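PDB 4XCW: molybdopterin adenylyltransferase, which probably adenylylates molybdopterin with ATP, activating the pterin for insertion of the metal during molybdenum cofactor biosynthesis. Local coordinates for residues V166-K169 and N170-F174. Numbering follows the deposited sequence.
Sequences VNEK and NIQAF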
ATOM      1  N   VAL B 166     -26.482 -11.939  -4.614  1.00 37.31           N
ATOM      2  CA  VAL B 166     -26.543 -10.522  -4.930  1.00 37.67           C
ATOM      3  C   VAL B 166     -27.872 -10.094  -5.545  1.00 35.58           C
ATOM      4  O   VAL B 166     -28.440 -10.805  -6.367  1.00 37.54           O
ATOM      5  CB  VAL B 166     -25.400 -10.174  -5.889  1.00 42.32           C
ATOM      6  CG1 VAL B 166     -25.378  -8.699  -6.194  1.00 40.23           C
ATOM      7  CG2 VAL B 166     -24.094 -10.610  -5.263  1.00 40.96           C
ATOM      8  N   ASN B 167     -28.368  -8.935  -5.116  1.00 35.42           N
ATOM      9  CA  ASN B 167     -29.496  -8.291  -5.774  1.00 39.25           C
ATOM     10  C   ASN B 167     -28.959  -7.505  -6.965  1.00 40.57           C
ATOM     11  O   ASN B 167     -28.492  -6.376  -6.822  1.00 39.75           O
ATOM     12  CB  ASN B 167     -30.257  -7.379  -4.806  1.00 41.63           C
ATOM     13  CG  ASN B 167     -31.576  -6.879  -5.381  1.00 49.24           C
ATOM     14  OD1 ASN B 167     -31.754  -6.808  -6.597  1.00 49.66           O
ATOM     15  ND2 ASN B 167     -32.510  -6.528  -4.502  1.00 50.30           N
ATOM     16  N   GLU B 168     -29.021  -8.119  -8.138  1.00 42.81           N
ATOM     17  CA  GLU B 168     -28.360  -7.584  -9.319  1.00 47.04           C
ATOM     18  C   GLU B 168     -29.068  -6.343  -9.859  1.00 49.14           C
ATOM     19  O   GLU B 168     -28.533  -5.627 -10.703  1.00 50.77           O
ATOM     20  CB  GLU B 168     -28.263  -8.677 -10.384  1.00 51.41           C
ATOM     21  CG  GLU B 168     -27.529  -9.902  -9.856  1.00 56.60           C
ATOM     22  CD  GLU B 168     -27.308 -10.970 -10.900  1.00 65.62           C
ATOM     23  OE1 GLU B 168     -27.848 -10.840 -12.015  1.00 70.13           O
ATOM     24  OE2 GLU B 168     -26.588 -11.946 -10.599  1.00 69.60           O
ATOM     25  N   LYS B 169     -30.269  -6.090  -9.353  1.00 47.20           N
ATOM     26  CA  LYS B 169     -30.966  -4.845  -9.629  1.00 53.50           C
ATOM     27  C   LYS B 169     -30.200  -3.657  -9.042  1.00 52.09           C
ATOM     28  O   LYS B 169     -30.318  -2.529  -9.517  1.00 54.83           O
ATOM     29  CB  LYS B 169     -32.387  -4.897  -9.062  1.00 55.79           C
ATOM     30  CG  LYS B 169     -33.234  -3.689  -9.399  1.00 57.13           C
ATOM     31  CD  LYS B 169     -33.368  -3.542 -10.899  1.00 58.21           C
ATOM     32  CE  LYS B 169     -34.051  -2.242 -11.265  1.00 57.61           C
ATOM     33  NZ  LYS B 169     -35.452  -2.164 -10.769  1.00 57.53           N
ATOM     34  N   ASN B 170     -29.403  -3.918  -8.012  1.00 43.42           N
ATOM     35  CA  ASN B 170     -28.755  -2.841  -7.274  1.00 44.21           C
ATOM     36  C   ASN B 170     -27.230  -2.826  -7.349  1.00 45.98           C
ATOM     37  O   ASN B 170     -26.611  -1.776  -7.179  1.00 45.13           O
ATOM     38  CB  ASN B 170     -29.188  -2.896  -5.809  1.00 45.30           C
ATOM     39  CG  ASN B 170     -30.659  -2.582  -5.631  1.00 47.99           C
ATOM     40  OD1 ASN B 170     -31.234  -1.805  -6.394  1.00 50.04           O
ATOM     41  ND2 ASN B 170     -31.278  -3.183  -4.620  1.00 46.53           N
ATOM     42  N   ILE B 171     -26.626  -3.984  -7.595  1.00 43.96           N
ATOM     43  CA  ILE B 171     -25.171  -4.089  -7.622  1.00 42.08           C
ATOM     44  C   ILE B 171     -24.770  -5.361  -8.369  1.00 46.82           C
ATOM     45  O   ILE B 171     -25.540  -6.319  -8.437  1.00 46.17           O
ATOM     46  CB  ILE B 171     -24.584  -4.083  -6.179  1.00 40.54           C
ATOM     47  CG1 ILE B 171     -23.067  -3.850  -6.181  1.00 39.50           C
ATOM     48  CG2 ILE B 171     -24.954  -5.349  -5.428  1.00 41.22           C
ATOM     49  CD1 ILE B 171     -22.678  -2.383  -6.207  1.00 37.93           C
ATOM     50  N   GLN B 172     -23.579  -5.360  -8.958  1.00 49.31           N
ATOM     51  CA  GLN B 172     -23.069  -6.535  -9.655  1.00 50.30           C
ATOM     52  C   GLN B 172     -21.929  -7.147  -8.863  1.00 49.14           C
ATOM     53  O   GLN B 172     -21.042  -6.430  -8.414  1.00 48.52           O
ATOM     54  CB  GLN B 172     -22.584  -6.169 -11.057  1.00 59.68           C
ATOM     55  CG  GLN B 172     -23.617  -5.472 -11.921  1.00 71.69           C
ATOM     56  CD  GLN B 172     -25.001  -6.068 -11.775  1.00 79.83           C
ATOM     57  OE1 GLN B 172     -25.209  -7.255 -12.029  1.00 83.18           O
ATOM     58  NE2 GLN B 172     -25.959  -5.242 -11.367  1.00 82.41           N
ATOM     59  N   ALA B 173     -21.944  -8.463  -8.678  1.00 46.08           N
ATOM     60  CA  ALA B 173     -20.801  -9.122  -8.055  1.00 44.38           C
ATOM     61  C   ALA B 173     -20.244 -10.210  -8.948  1.00 46.76           C
ATOM     62  O   ALA B 173     -20.977 -11.012  -9.523  1.00 51.12           O
ATOM     63  CB  ALA B 173     -21.164  -9.689  -6.706  1.00 36.59           C
ATOM     64  N   PHE B 174     -18.924 -10.224  -9.048  1.00 49.66           N
ATOM     65  CA  PHE B 174     -18.226 -11.108  -9.958  1.00 47.77           C
ATOM     66  C   PHE B 174     -17.718 -12.346  -9.238  1.00 38.60           C
ATOM     67  O   PHE B 174     -17.024 -12.239  -8.234  1.00 32.73           O
ATOM     68  CB  PHE B 174     -17.067 -10.354 -10.611  1.00 53.76           C
ATOM     69  CG  PHE B 174     -16.201 -11.209 -11.477  1.00 59.25           C
ATOM     70  CD1 PHE B 174     -16.691 -11.742 -12.657  1.00 62.39           C
ATOM     71  CD2 PHE B 174     -14.892 -11.477 -11.115  1.00 59.36           C
ATOM     72  CE1 PHE B 174     -15.893 -12.530 -13.460  1.00 67.40           C
ATOM     73  CE2 PHE B 174     -14.089 -12.264 -11.915  1.00 64.01           C
ATOM     74  CZ  PHE B 174     -14.590 -12.793 -13.088  1.00 67.95           C
TER
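Gln172 reaches back round the turn to the backbone of Glu168. Its CB points away from 166-169, and CG stands anti to the carbonyl carbon (chi1 -55°). A bend at chi2 (-41°) then swings the amide back toward Glu168. CD comes to 3.7 Å from Glu168 O; OE1 comes to rest against Glu168 CB at 3.7 Å, while NE2 donates to Glu168 O at 2.7 Å, with that oxygen lying almost in the plane of the Gln172 amide. Asn167 O takes two backbone N-H groups, Asn170 N at 2.9 Å from above the carbonyl plane and Ile171 N at 3.1 Å within it. The first of these closes a beta turn over 167-170. Asn167 also makes an Asx turn, its OD1 accepting from Lys169 N at 3.2 Å. This compact turn reverses the chain in the C-terminal tail that follows helix 152-158 of the MogA fold. Asn170 ties it to the body of the protein, since ND2 bonds to Glu36 O. On the flank facing that helix, Val166 splits its branches: CG1 meets Ile171 CG2 at 3.5 Å, and CG2 presses on Ala173 CB at 3.4 Å, both tight for methyl groups. Val166 and Ala173 also share Pro153 of the helix, and Ile171 turns inward onto Phe149.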